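Local coordinates for putative vitamin-B12 independent methionine synthase family protein (Listeria monocytogenes, PDB 1YPX) that probably acts as a zinc-dependent, cobalamin-independent methyltransferase of the methionine synthase family, built on a TIM-barrel-like fold, at residues V56-I61 against Y356-A361; A5-D10 against N130-Q135; T235-R240 against P332-A337; G13-T18 against K47-K52; K285-P290 against L325-L330. All blocks are in the same frame, centred on the assembly; numbering follows the deposited sequence.

Interaction 1: V56-I61 against Y356-A361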
# COMPACT_ATOMS: atom_id res chain seq x y z
N VAL A 56 11.27 -12.96 11.15
CA VAL A 56 10.77 -12.07 12.20
C VAL A 56 9.40 -12.54 12.64
O VAL A 56 8.97 -12.24 13.74
CB VAL A 56 10.70 -10.56 11.76
CG1 VAL A 56 12.10 -10.03 11.51
CG2 VAL A 56 9.81 -10.39 10.53
N GLY A 57 8.71 -13.30 11.78
CA GLY A 57 7.41 -13.82 12.14
C GLY A 57 6.31 -13.37 11.23
O GLY A 57 5.19 -13.90 11.28
N LEU A 58 6.62 -12.40 10.39
CA LEU A 58 5.65 -11.85 9.45
C LEU A 58 5.01 -12.94 8.59
O LEU A 58 5.65 -13.94 8.26
CB LEU A 58 6.34 -10.80 8.58
CG LEU A 58 6.31 -9.35 9.07
CD1 LEU A 58 6.19 -9.24 10.60
CD2 LEU A 58 7.57 -8.67 8.58
N LYS A 59 3.74 -12.77 8.28
CA LYS A 59 3.04 -13.74 7.45
C LYS A 59 2.97 -13.18 6.03
O LYS A 59 3.13 -13.92 5.04
CB LYS A 59 1.63 -14.02 7.99
CG LYS A 59 0.95 -15.20 7.31
CD LYS A 59 -0.39 -15.54 7.95
CE LYS A 59 -0.93 -16.90 7.47
NZ LYS A 59 -0.16 -18.07 8.02
N SER A 60 2.76 -11.88 5.92
CA SER A 60 2.71 -11.24 4.62
C SER A 60 4.13 -10.81 4.30
O SER A 60 4.83 -10.24 5.15
CB SER A 60 1.78 -10.02 4.65
OG SER A 60 2.39 -8.93 5.30
N ILE A 61 4.57 -11.10 3.07
CA ILE A 61 5.92 -10.78 2.62
C ILE A 61 5.90 -9.93 1.33
O ILE A 61 5.11 -10.19 0.42
CB ILE A 61 6.77 -12.10 2.40
CG1 ILE A 61 7.23 -12.71 3.74
CG2 ILE A 61 8.03 -11.81 1.63
CD1 ILE A 61 6.13 -13.33 4.63
N TYR A 356 8.69 -6.89 17.07
CA TYR A 356 7.94 -6.20 18.11
C TYR A 356 6.45 -6.22 17.74
O TYR A 356 5.58 -6.43 18.59
CB TYR A 356 8.45 -4.77 18.25
CG TYR A 356 7.91 -4.00 19.44
CD1 TYR A 356 7.50 -2.68 19.30
CD2 TYR A 356 7.86 -4.57 20.71
CE1 TYR A 356 7.06 -1.94 20.38
CE2 TYR A 356 7.42 -3.84 21.81
CZ TYR A 356 7.02 -2.51 21.63
OH TYR A 356 6.61 -1.75 22.70
N VAL A 357 6.16 -6.00 16.46
CA VAL A 357 4.80 -6.04 15.95
C VAL A 357 4.26 -7.47 16.10
O VAL A 357 3.13 -7.68 16.52
CB VAL A 357 4.74 -5.64 14.46
CG1 VAL A 357 3.35 -5.92 13.91
CG2 VAL A 357 5.11 -4.16 14.28
N VAL A 358 5.10 -8.45 15.76
CA VAL A 358 4.71 -9.86 15.86
C VAL A 358 4.43 -10.30 17.30
O VAL A 358 3.51 -11.09 17.54
CB VAL A 358 5.81 -10.81 15.29
CG1 VAL A 358 5.40 -12.26 15.53
CG2 VAL A 358 6.01 -10.57 13.79
N ARG A 359 5.23 -9.81 18.23
CA ARG A 359 5.07 -10.16 19.64
C ARG A 359 3.81 -9.52 20.22
O ARG A 359 2.98 -10.19 20.83
CB ARG A 359 6.30 -9.69 20.41
CG ARG A 359 6.35 -10.05 21.89
CD ARG A 359 7.49 -9.25 22.50
NE ARG A 359 8.51 -8.99 21.47
CZ ARG A 359 9.39 -8.00 21.51
NH1 ARG A 359 10.25 -7.84 20.52
NH2 ARG A 359 9.39 -7.17 22.55
N LEU A 360 3.69 -8.22 20.01
CA LEU A 360 2.53 -7.49 20.51
C LEU A 360 1.21 -8.08 20.00
O LEU A 360 0.31 -8.36 20.78
CB LEU A 360 2.63 -6.01 20.12
CG LEU A 360 3.39 -5.08 21.08
CD1 LEU A 360 2.54 -4.90 22.33
CD2 LEU A 360 4.77 -5.64 21.45
N ALA A 361 1.12 -8.27 18.69
CA ALA A 361 -0.09 -8.81 18.07
C ALA A 361 -0.37 -10.21 18.57
O ALA A 361 -1.51 -10.67 18.55
CB ALA A 361 0.07 -8.84 16.54

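Interaction 2: A5-D10 against N130-Q135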
# COMPACT_ATOMS: atom_id res chain seq x y z
N ALA A 5 -7.16 -11.74 5.47
CA ALA A 5 -6.88 -10.41 4.92
C ALA A 5 -5.65 -9.86 5.65
O ALA A 5 -4.69 -10.61 5.88
CB ALA A 5 -8.10 -9.53 5.11
N PRO A 6 -5.64 -8.56 6.01
CA PRO A 6 -4.41 -8.16 6.71
C PRO A 6 -4.35 -8.92 8.04
O PRO A 6 -5.37 -9.07 8.71
CB PRO A 6 -4.59 -6.66 6.89
CG PRO A 6 -6.07 -6.52 6.98
CD PRO A 6 -6.53 -7.40 5.87
N PHE A 7 -3.16 -9.40 8.41
CA PHE A 7 -2.99 -10.17 9.65
C PHE A 7 -2.76 -9.27 10.86
O PHE A 7 -2.33 -8.13 10.72
CB PHE A 7 -1.80 -11.13 9.52
CG PHE A 7 -1.67 -11.74 8.17
CD1 PHE A 7 -0.86 -11.15 7.20
CD2 PHE A 7 -2.43 -12.86 7.83
CE1 PHE A 7 -0.81 -11.66 5.92
CE2 PHE A 7 -2.40 -13.38 6.54
CZ PHE A 7 -1.59 -12.78 5.58
N TYR A 8 -3.04 -9.82 12.04
CA TYR A 8 -2.86 -9.07 13.28
C TYR A 8 -1.50 -8.37 13.30
O TYR A 8 -1.40 -7.25 13.80
CB TYR A 8 -2.99 -10.00 14.48
CG TYR A 8 -4.32 -10.70 14.55
CD1 TYR A 8 -5.51 -9.98 14.62
CD2 TYR A 8 -4.40 -12.09 14.55
CE1 TYR A 8 -6.73 -10.63 14.70
CE2 TYR A 8 -5.61 -12.74 14.63
CZ TYR A 8 -6.77 -12.02 14.70
OH TYR A 8 -7.97 -12.68 14.79
N ALA A 9 -0.48 -9.04 12.79
CA ALA A 9 0.86 -8.45 12.69
C ALA A 9 1.12 -8.37 11.20
O ALA A 9 1.46 -9.37 10.55
CB ALA A 9 1.90 -9.33 13.36
N ASP A 10 0.94 -7.18 10.64
CA ASP A 10 1.12 -6.96 9.22
C ASP A 10 2.00 -5.73 9.05
O ASP A 10 2.41 -5.13 10.04
CB ASP A 10 -0.26 -6.74 8.59
CG ASP A 10 -0.35 -7.26 7.17
OD1 ASP A 10 0.61 -7.06 6.40
OD2 ASP A 10 -1.40 -7.85 6.83
N ASN A 130 3.68 -21.25 2.47
CA ASN A 130 3.43 -21.10 3.90
C ASN A 130 3.29 -19.63 4.31
O ASN A 130 3.17 -19.31 5.49
CB ASN A 130 4.56 -21.77 4.71
CG ASN A 130 4.27 -23.23 5.03
OD1 ASN A 130 3.30 -23.54 5.75
ND2 ASN A 130 5.10 -24.14 4.51
N HIS A 131 3.29 -18.75 3.32
CA HIS A 131 3.17 -17.32 3.57
C HIS A 131 2.41 -16.70 2.41
O HIS A 131 2.18 -17.35 1.40
CB HIS A 131 4.55 -16.68 3.66
CG HIS A 131 5.48 -17.37 4.61
ND1 HIS A 131 6.03 -18.61 4.34
CD2 HIS A 131 5.94 -17.00 5.83
CE1 HIS A 131 6.80 -18.97 5.36
NE2 HIS A 131 6.76 -18.02 6.27
N VAL A 132 2.03 -15.43 2.55
CA VAL A 132 1.30 -14.75 1.49
C VAL A 132 2.10 -13.58 0.90
O VAL A 132 2.62 -12.74 1.62
CB VAL A 132 -0.08 -14.23 1.97
CG1 VAL A 132 -0.77 -13.50 0.83
CG2 VAL A 132 -0.94 -15.37 2.44
N ALA A 133 2.18 -13.53 -0.42
CA ALA A 133 2.90 -12.46 -1.09
C ALA A 133 2.03 -11.22 -1.15
O ALA A 133 0.91 -11.28 -1.64
CB ALA A 133 3.31 -12.89 -2.50
N LYS A 134 2.54 -10.09 -0.67
CA LYS A 134 1.80 -8.85 -0.69
C LYS A 134 2.38 -7.93 -1.78
O LYS A 134 3.59 -7.75 -1.86
CB LYS A 134 1.87 -8.17 0.68
CG LYS A 134 1.10 -6.86 0.79
CD LYS A 134 1.11 -6.33 2.23
CE LYS A 134 0.40 -4.99 2.34
NZ LYS A 134 0.32 -4.52 3.76
N GLN A 135 1.51 -7.38 -2.62
CA GLN A 135 1.95 -6.49 -3.69
C GLN A 135 1.35 -5.10 -3.46
O GLN A 135 0.17 -4.99 -3.14
CB GLN A 135 1.51 -7.06 -5.06
CG GLN A 135 1.68 -6.12 -6.27
CD GLN A 135 3.13 -5.79 -6.56
OE1 GLN A 135 3.90 -6.62 -7.03
NE2 GLN A 135 3.52 -4.56 -6.27

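Interaction 3: T235-R240 against P332-A337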
# COMPACT_ATOMS: atom_id res chain seq x y z
N THR A 235 -6.23 -4.13 0.40
CA THR A 235 -6.11 -3.18 1.49
C THR A 235 -5.67 -1.84 0.95
O THR A 235 -5.11 -1.73 -0.15
CB THR A 235 -5.05 -3.64 2.52
OG1 THR A 235 -3.79 -3.88 1.86
CG2 THR A 235 -5.54 -4.88 3.24
N MSE A 236 -5.90 -0.81 1.74
CA MSE A 236 -5.54 0.54 1.35
C MSE A 236 -4.68 1.24 2.37
O MSE A 236 -5.05 1.33 3.53
CB MSE A 236 -6.80 1.37 1.13
CG MSE A 236 -6.53 2.77 0.61
SE MSE A 236 -7.71 3.22 -0.86
CE MSE A 236 -8.57 4.79 -0.11
N HIS A 237 -3.52 1.72 1.95
CA HIS A 237 -2.67 2.46 2.86
C HIS A 237 -2.90 3.96 2.64
O HIS A 237 -2.53 4.49 1.59
CB HIS A 237 -1.19 2.11 2.65
CG HIS A 237 -0.25 2.93 3.47
ND1 HIS A 237 -0.44 3.19 4.81
CD2 HIS A 237 0.90 3.57 3.13
CE1 HIS A 237 0.54 3.94 5.27
NE2 HIS A 237 1.37 4.19 4.27
N ILE A 238 -3.57 4.61 3.61
CA ILE A 238 -3.85 6.05 3.58
C ILE A 238 -2.66 6.70 4.26
O ILE A 238 -2.63 6.82 5.48
CB ILE A 238 -5.09 6.46 4.43
CG1 ILE A 238 -6.31 5.61 4.08
CG2 ILE A 238 -5.42 7.94 4.20
CD1 ILE A 238 -6.80 5.81 2.66
N CYS A 239 -1.67 7.12 3.48
CA CYS A 239 -0.47 7.72 4.04
C CYS A 239 -0.66 9.16 4.49
O CYS A 239 -1.46 9.90 3.91
CB CYS A 239 0.66 7.65 3.01
SG CYS A 239 2.30 7.63 3.73
N ARG A 240 0.08 9.56 5.53
CA ARG A 240 0.01 10.93 6.04
C ARG A 240 1.08 11.80 5.39
O ARG A 240 2.19 11.34 5.11
CB ARG A 240 0.18 10.96 7.57
CG ARG A 240 -1.05 10.55 8.40
CD ARG A 240 -2.17 11.58 8.31
NE ARG A 240 -3.27 11.31 9.25
CZ ARG A 240 -3.14 11.27 10.57
NH1 ARG A 240 -1.95 11.47 11.13
NH2 ARG A 240 -4.19 11.04 11.35
N PRO A 332 3.52 -1.14 11.84
CA PRO A 332 4.24 0.10 12.14
C PRO A 332 3.49 1.20 11.36
O PRO A 332 2.70 0.88 10.47
CB PRO A 332 5.66 -0.18 11.66
CG PRO A 332 5.49 -1.26 10.63
CD PRO A 332 4.36 -2.11 11.12
N GLN A 333 3.69 2.47 11.71
CA GLN A 333 2.99 3.58 11.06
C GLN A 333 3.05 3.66 9.52
O GLN A 333 2.03 3.91 8.88
CB GLN A 333 3.44 4.92 11.67
CG GLN A 333 4.93 5.20 11.56
CD GLN A 333 5.34 6.56 12.11
OE1 GLN A 333 5.05 6.89 13.27
NE2 GLN A 333 6.02 7.35 11.29
N CYS A 334 4.23 3.47 8.94
CA CYS A 334 4.40 3.49 7.49
C CYS A 334 5.37 2.38 7.11
O CYS A 334 5.71 1.52 7.93
CB CYS A 334 4.95 4.85 7.01
SG CYS A 334 4.92 5.12 5.18
N GLY A 335 5.81 2.40 5.86
CA GLY A 335 6.76 1.40 5.39
C GLY A 335 8.15 1.93 5.65
O GLY A 335 8.40 3.12 5.51
N PHE A 336 9.05 1.05 6.06
CA PHE A 336 10.43 1.42 6.34
C PHE A 336 11.10 1.87 5.06
O PHE A 336 11.35 1.05 4.17
CB PHE A 336 11.19 0.23 6.94
CG PHE A 336 10.52 -0.35 8.16
CD1 PHE A 336 9.56 -1.35 8.03
CD2 PHE A 336 10.81 0.15 9.43
CE1 PHE A 336 8.90 -1.85 9.16
CE2 PHE A 336 10.16 -0.34 10.56
CZ PHE A 336 9.20 -1.34 10.42
N ALA A 337 11.40 3.15 4.96
CA ALA A 337 12.04 3.70 3.77
C ALA A 337 12.07 5.21 3.84
O ALA A 337 12.18 5.88 2.81
CB ALA A 337 11.30 3.24 2.50

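Interaction 4: G13-T18 against K47-K52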
# COMPACT_ATOMS: atom_id res chain seq x y z
N GLY A 13 4.64 -2.46 3.73
CA GLY A 13 5.30 -3.07 2.59
C GLY A 13 6.72 -2.66 2.25
O GLY A 13 7.57 -3.54 2.05
N SER A 14 7.03 -1.37 2.16
CA SER A 14 8.40 -1.00 1.80
C SER A 14 9.40 -1.36 2.89
O SER A 14 9.12 -1.20 4.07
CB SER A 14 8.51 0.49 1.50
OG SER A 14 8.54 1.24 2.71
N ILE A 15 10.57 -1.83 2.48
CA ILE A 15 11.64 -2.20 3.40
C ILE A 15 12.89 -1.38 3.04
O ILE A 15 13.08 -0.98 1.88
CB ILE A 15 11.96 -3.73 3.29
CG1 ILE A 15 10.87 -4.56 3.99
CG2 ILE A 15 13.34 -4.02 3.87
CD1 ILE A 15 10.68 -4.23 5.47
N LEU A 16 13.74 -1.13 4.03
CA LEU A 16 14.98 -0.37 3.86
C LEU A 16 15.91 -0.97 2.81
O LEU A 16 16.22 -2.16 2.86
CB LEU A 16 15.74 -0.33 5.19
CG LEU A 16 15.65 0.90 6.08
CD1 LEU A 16 14.20 1.38 6.24
CD2 LEU A 16 16.24 0.52 7.41
N ARG A 17 16.40 -0.14 1.90
CA ARG A 17 17.30 -0.62 0.86
C ARG A 17 18.66 -1.03 1.44
O ARG A 17 19.29 -0.26 2.16
CB ARG A 17 17.53 0.46 -0.22
CG ARG A 17 16.25 1.08 -0.81
CD ARG A 17 15.57 2.05 0.17
NE ARG A 17 16.37 2.20 1.39
CZ ARG A 17 16.02 2.91 2.46
NH1 ARG A 17 14.87 3.57 2.47
NH2 ARG A 17 16.81 2.94 3.52
N THR A 18 19.11 -2.25 1.13
CA THR A 18 20.40 -2.71 1.63
C THR A 18 21.52 -2.07 0.83
O THR A 18 21.28 -1.33 -0.13
CB THR A 18 20.55 -4.23 1.50
OG1 THR A 18 20.34 -4.62 0.14
CG2 THR A 18 19.55 -4.93 2.40
N LYS A 47 15.42 -11.57 -2.36
CA LYS A 47 15.43 -12.89 -1.73
C LYS A 47 15.90 -12.79 -0.27
O LYS A 47 15.34 -13.42 0.63
CB LYS A 47 16.33 -13.86 -2.49
CG LYS A 47 15.66 -14.53 -3.69
CD LYS A 47 16.34 -15.83 -4.05
CE LYS A 47 15.69 -16.51 -5.26
NZ LYS A 47 15.95 -15.78 -6.54
N TYR A 48 16.94 -11.99 -0.05
CA TYR A 48 17.46 -11.81 1.30
C TYR A 48 16.41 -11.20 2.24
O TYR A 48 16.27 -11.65 3.38
CB TYR A 48 18.73 -10.96 1.25
CG TYR A 48 19.19 -10.52 2.61
CD1 TYR A 48 19.00 -9.19 3.02
CD2 TYR A 48 19.72 -11.43 3.52
CE1 TYR A 48 19.34 -8.78 4.30
CE2 TYR A 48 20.06 -11.02 4.81
CZ TYR A 48 19.86 -9.70 5.19
OH TYR A 48 20.16 -9.28 6.47
N ILE A 49 15.68 -10.19 1.78
CA ILE A 49 14.64 -9.56 2.62
C ILE A 49 13.40 -10.45 2.77
O ILE A 49 12.65 -10.32 3.74
CB ILE A 49 14.20 -8.14 2.09
CG1 ILE A 49 13.45 -8.26 0.76
CG2 ILE A 49 15.42 -7.22 1.95
CD1 ILE A 49 12.87 -6.94 0.26
N VAL A 50 13.18 -11.34 1.80
CA VAL A 50 12.04 -12.25 1.85
C VAL A 50 12.20 -13.16 3.07
O VAL A 50 11.27 -13.31 3.87
CB VAL A 50 11.95 -13.14 0.59
CG1 VAL A 50 10.90 -14.23 0.80
CG2 VAL A 50 11.58 -12.30 -0.61
N GLU A 51 13.38 -13.77 3.22
CA GLU A 51 13.60 -14.65 4.36
C GLU A 51 13.52 -13.89 5.69
O GLU A 51 12.92 -14.38 6.65
CB GLU A 51 14.95 -15.37 4.26
CG GLU A 51 14.85 -16.88 3.90
CD GLU A 51 13.95 -17.68 4.86
OE1 GLU A 51 12.72 -17.44 4.88
OE2 GLU A 51 14.47 -18.56 5.58
N LYS A 52 14.11 -12.70 5.73
CA LYS A 52 14.10 -11.90 6.95
C LYS A 52 12.70 -11.57 7.46
O LYS A 52 12.46 -11.55 8.68
CB LYS A 52 14.92 -10.62 6.73
CG LYS A 52 16.40 -10.90 6.50
CD LYS A 52 17.04 -11.67 7.68
CE LYS A 52 18.31 -12.45 7.26
NZ LYS A 52 19.03 -13.21 8.35

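Interaction 5: K285-P290 against L325-L330. With PO4 (phosphate ion), chain B.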
# COMPACT_ATOMS: atom_id res chain seq x y z
N LYS A 285 -14.59 6.51 13.41
CA LYS A 285 -14.75 5.14 12.98
C LYS A 285 -16.19 4.84 12.55
O LYS A 285 -16.96 4.23 13.29
CB LYS A 285 -14.32 4.18 14.09
CG LYS A 285 -13.09 4.66 14.87
CD LYS A 285 -11.90 4.95 13.97
CE LYS A 285 -11.37 3.69 13.33
NZ LYS A 285 -10.38 4.02 12.27
N TYR A 286 -16.53 5.29 11.35
CA TYR A 286 -17.85 5.08 10.77
C TYR A 286 -17.88 3.69 10.15
O TYR A 286 -18.71 3.39 9.29
CB TYR A 286 -18.13 6.14 9.70
CG TYR A 286 -18.82 7.38 10.23
CD1 TYR A 286 -18.20 8.20 11.18
CD2 TYR A 286 -20.11 7.72 9.79
CE1 TYR A 286 -18.84 9.34 11.68
CE2 TYR A 286 -20.76 8.86 10.29
CZ TYR A 286 -20.13 9.66 11.23
OH TYR A 286 -20.76 10.79 11.70
N VAL A 287 -16.96 2.84 10.58
CA VAL A 287 -16.89 1.49 10.07
C VAL A 287 -17.97 0.63 10.72
O VAL A 287 -17.86 0.25 11.89
CB VAL A 287 -15.48 0.89 10.30
CG1 VAL A 287 -14.98 1.27 11.68
CG2 VAL A 287 -15.51 -0.62 10.12
N THR A 288 -19.02 0.34 9.96
CA THR A 288 -20.11 -0.48 10.45
C THR A 288 -20.02 -1.89 9.90
O THR A 288 -20.63 -2.82 10.42
CB THR A 288 -21.47 0.13 10.06
OG1 THR A 288 -21.44 0.54 8.68
CG2 THR A 288 -21.79 1.32 10.94
N ARG A 289 -19.23 -2.04 8.83
CA ARG A 289 -19.02 -3.33 8.19
C ARG A 289 -18.19 -4.22 9.10
O ARG A 289 -17.06 -3.89 9.46
CB ARG A 289 -18.31 -3.13 6.86
CG ARG A 289 -19.13 -2.44 5.79
CD ARG A 289 -18.23 -1.95 4.67
NE ARG A 289 -17.19 -2.92 4.36
CZ ARG A 289 -16.15 -2.69 3.57
NH1 ARG A 289 -15.25 -3.65 3.35
NH2 ARG A 289 -16.00 -1.51 2.99
N PRO A 290 -18.73 -5.38 9.48
CA PRO A 290 -18.01 -6.30 10.36
C PRO A 290 -16.83 -7.01 9.69
O PRO A 290 -16.12 -7.80 10.33
CB PRO A 290 -19.10 -7.28 10.81
CG PRO A 290 -20.01 -7.32 9.63
CD PRO A 290 -20.09 -5.87 9.19
N LEU A 325 -12.31 -5.50 18.72
CA LEU A 325 -10.91 -5.91 18.63
C LEU A 325 -10.78 -7.04 17.60
O LEU A 325 -9.71 -7.24 17.01
CB LEU A 325 -10.42 -6.40 20.00
CG LEU A 325 -8.95 -6.78 20.21
CD1 LEU A 325 -8.07 -5.52 20.29
CD2 LEU A 325 -8.82 -7.57 21.50
N SER A 326 -11.88 -7.76 17.40
CA SER A 326 -11.93 -8.87 16.45
C SER A 326 -11.54 -8.44 15.04
O SER A 326 -11.05 -9.24 14.24
CB SER A 326 -13.35 -9.47 16.43
OG SER A 326 -14.31 -8.49 16.08
N GLN A 327 -11.76 -7.16 14.73
CA GLN A 327 -11.44 -6.66 13.41
C GLN A 327 -10.42 -5.54 13.39
O GLN A 327 -10.52 -4.62 12.59
CB GLN A 327 -12.72 -6.22 12.70
CG GLN A 327 -13.70 -5.46 13.58
CD GLN A 327 -14.96 -5.06 12.84
OE1 GLN A 327 -14.90 -4.31 11.87
NE2 GLN A 327 -16.10 -5.56 13.29
N LEU A 328 -9.42 -5.62 14.26
CA LEU A 328 -8.38 -4.60 14.27
C LEU A 328 -7.03 -5.29 14.09
O LEU A 328 -6.84 -6.45 14.48
CB LEU A 328 -8.42 -3.79 15.58
CG LEU A 328 -9.65 -2.90 15.85
CD1 LEU A 328 -9.51 -2.17 17.18
CD2 LEU A 328 -9.80 -1.88 14.72
N ARG A 329 -6.10 -4.57 13.46
CA ARG A 329 -4.76 -5.10 13.20
C ARG A 329 -3.72 -4.07 13.62
O ARG A 329 -4.03 -2.91 13.78
CB ARG A 329 -4.58 -5.44 11.72
CG ARG A 329 -5.11 -6.83 11.30
CD ARG A 329 -6.58 -6.98 11.57
NE ARG A 329 -7.09 -8.30 11.17
CZ ARG A 329 -8.11 -8.91 11.77
NH1 ARG A 329 -8.72 -8.34 12.80
NH2 ARG A 329 -8.53 -10.07 11.34
N LEU A 330 -2.49 -4.54 13.78
CA LEU A 330 -1.38 -3.71 14.20
C LEU A 330 -0.29 -3.71 13.13
O LEU A 330 -0.23 -4.61 12.28
CB LEU A 330 -0.82 -4.28 15.49
CG LEU A 330 0.36 -3.57 16.13
CD1 LEU A 330 -0.05 -2.17 16.51
CD2 LEU A 330 0.85 -4.35 17.34
P PO4 B . -9.19 7.61 13.39
O1 PO4 B . -8.91 6.95 14.62
O2 PO4 B . -8.45 8.85 13.24
O3 PO4 B . -8.86 6.59 12.20
O4 PO4 B . -10.65 7.86 13.08

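Interaction 1: V56-I61 against Y356-A361
A Schellman motif, with Gly57 as the first residue past helix 35-56, presses against Val358 on the flank of helix 347-364. Gly57 has a positive phi of 120°, and this turns the chain out of the helix toward strand 60-61. Its CA comes within 6.1 Å of the CA of Val358. Val358 makes its side of the contact mainly through CG2. CG1 lies anti to the backbone N (chi1 175°), which places CG2 anti to the carbonyl carbon and aims it at the turn. From there CG2 sits 3.4 Å from the carbonyl O of Val56 and 3.8 Å from the carbonyl C of Gly57. Leu58 supplies the hydrophobic partner: its CD1 reaches back to 3.5 Å from Val358 CG2, and the two side chains cross obliquely. Leu58 also rests on Leu354, one turn earlier in the same helix, and Val56 packs there too, on Trp351 and Leu354. The buried Leu58 thus lies on the inner side, whereas Gly57 faces solvent at the margin. The seam joins the turn between helix 35-56 and strand 60-61 to the last long helix, as in a TIM-barrel-like fold, where the last helix packs beside the first helix-strand connection.

Interaction 2: A5-D10 against N130-Q135
Asp10 and Lys134 form the buried, firmly held end of this contact, while Phe7 and Val132 meet more loosely toward the partly exposed start of strand 132-138. The salt bridge itself is long, with 3.7 Å between Asp10 OD1 and Lys134 NZ, but both groups are fixed by other bonds. Asp10 OD2 takes the backbone N-H of Phe7 on its anti side, at 2.8 Å from Phe7 N and 22° out of the carboxylate plane. The carboxylate is also hydrogen-bonded to Ser60 OG and Tyr183 OH, and Lys134 NZ to His11 O, Gln185 OE1 and Tyr183 OH. All four torsions of Lys134 are near 180°, which carries NZ to Asp10. At the other end a single carbon does the touching: Phe7 CZ lies 4.1 Å from Val132 CG2, with the methyl at the ring edge near its plane. One face of the Phe7 ring is covered by the carbonyl O of Ala5, 3.6 Å above its centre. Segment 5-10 is tied to strand 328-332 by backbone bonds to Leu330, and to strand 60-61 by the Asp10 side chain on Ser60, consistent with the eighth strand position of a TIM-like barrel.

Interaction 3: T235-R240 against P332-A337
Cys334, Cys239 and His237 turn their donor atoms toward one another, two from the end of strand 233-238 and one from the loop after strand 328-332. The three make a nearly equal-sided triangle: Cys334 SG is 3.9 Å from Cys239 SG and 3.8 Å from His237 NE2, and Cys239 SG is 3.6 Å from His237 NE2. The two sulfurs are far too distant for a disulfide. All three side chains leave the backbone the same way, with SG of Cys334 (chi1 -169°) and of Cys239, like CG of His237, opposite the backbone nitrogen, and this brings each tip toward the other two. The imidazole meets Cys334 SG with its edge, the sulfur lying near the ring plane and 74° off the ring normal, in line with the NE2 corner. One face of the ring is covered by the backbone N of Cys239, 4.2 Å above its centre. The other ring nitrogen, ND1, is hydrogen-bonded to the carbonyl O of Phe270, which fixes the ring's rotation and would leave NE2 able to act as a ligand. Glu272 touches Cys239 from strand 268-272. No metal is modelled here, and any role in binding one is inferred. One histidine and two cysteines at the C-terminal ends of barrel strands, with their donor atoms converging, are consistent with the zinc site of the cobalamin-independent methionine synthases.

Interaction 4: G13-T18 against K47-K52
Ile49 stands with CG1 between its backbone N and carbonyl carbon (chi1 67°), which leaves CG2 beside the N. In Ile15, CG1 is opposite the carbonyl carbon (chi1 -75°) and CG2 opposite the backbone N. The two branch methyls lie on the sides of the side chains that face each other and touch flank to flank, Ile15 CG2 at 4.3 Å from Ile49 CG2, while the backbones stay well apart, with 8.0 Å between the CA atoms of Ile15 and Ile49. The contact ties the irregular run ahead of helix 19-30 to helix 35-56, within the helical layer that surrounds the TIM-like barrel; Ile15 is also bonded through its backbone to Gly64, just past strand 60-61. Further along, Thr18 is the N-cap residue of helix 19-30. Its OG1 is hydrogen-bonded to Glu45 OE1, and its methyl is free of that bond and turns to the aromatic ring. Thr18 CG2 lies 4.3 Å from Tyr48 CE1, approaching the ring obliquely. A face of the same ring is overlaid by Lys52, whose CG sits 3.9 Å above the plane, offset toward the rim. Ile49 also touches Phe66, and Ile15 touches Gln350 of helix 347-364.

Interaction 5: K285-P290 against L325-L330
Gln327 carries this surface contact and reaches across to Pro290, with 7.3 Å between the CA atoms of the two residues. From CB the chain turns to a chi1 of 42°, CG lying between the backbone N and the carbonyl carbon, and then runs straight out. CB and CG make no close approach to the other segment; the touching starts at CD, 3.9 Å from Pro290 O and 4.1 Å from Pro290 CA. At the tip the flat amide lies alongside the Arg289-Pro290 backbone. Its nitrogen and oxygen have probably been exchanged in the model, so only their positions are informative: one end lies near Arg289 O and Val287 CG2, the other near Pro290 CA. Val287 and Gln327 run past each other in opposite directions. Behind the contact Arg329 NH1 grips two carbonyls of its own segment, Ser326 O at 2.9 Å with a nearly straight N-H bond (165°) and Leu328 O at 3.2 Å. At the far end Lys285, bent at chi2 and chi3, brings NZ to 3.0 Å from O3 of a phosphate ion, probably from the crystallisation liquor and also bound by Tyr273 OH. The loop leading into strand 293-299 is thus laid against the residue just before strand 328-332, two neighbouring parallel strands entered at the N-terminal end of a TIM-like barrel.

Overall arrangement
Interactions 1 and 2 are close neighbours, their centres about 10 Å apart, joined by a probable hydrogen bond between Ile61 O and Lys134 N at 2.8 Å. Segment 5-10 then links interaction 2 to interaction 5 through Tyr8 O and Leu330 N at 2.9 Å. Interaction 3 holds the possible metal site, in which no metal is modelled, its centre about 7 Å from the centre of the chain; Lys134 of interaction 2 lies near it without touching. Interaction 4 touches interaction 3, Leu16 packing on Phe336, with centres about 16 Å apart. Interactions 4 and 5 are the farthest apart, about 29 Å between centres, and interactions 3 and 5 have centres about 18 Å apart.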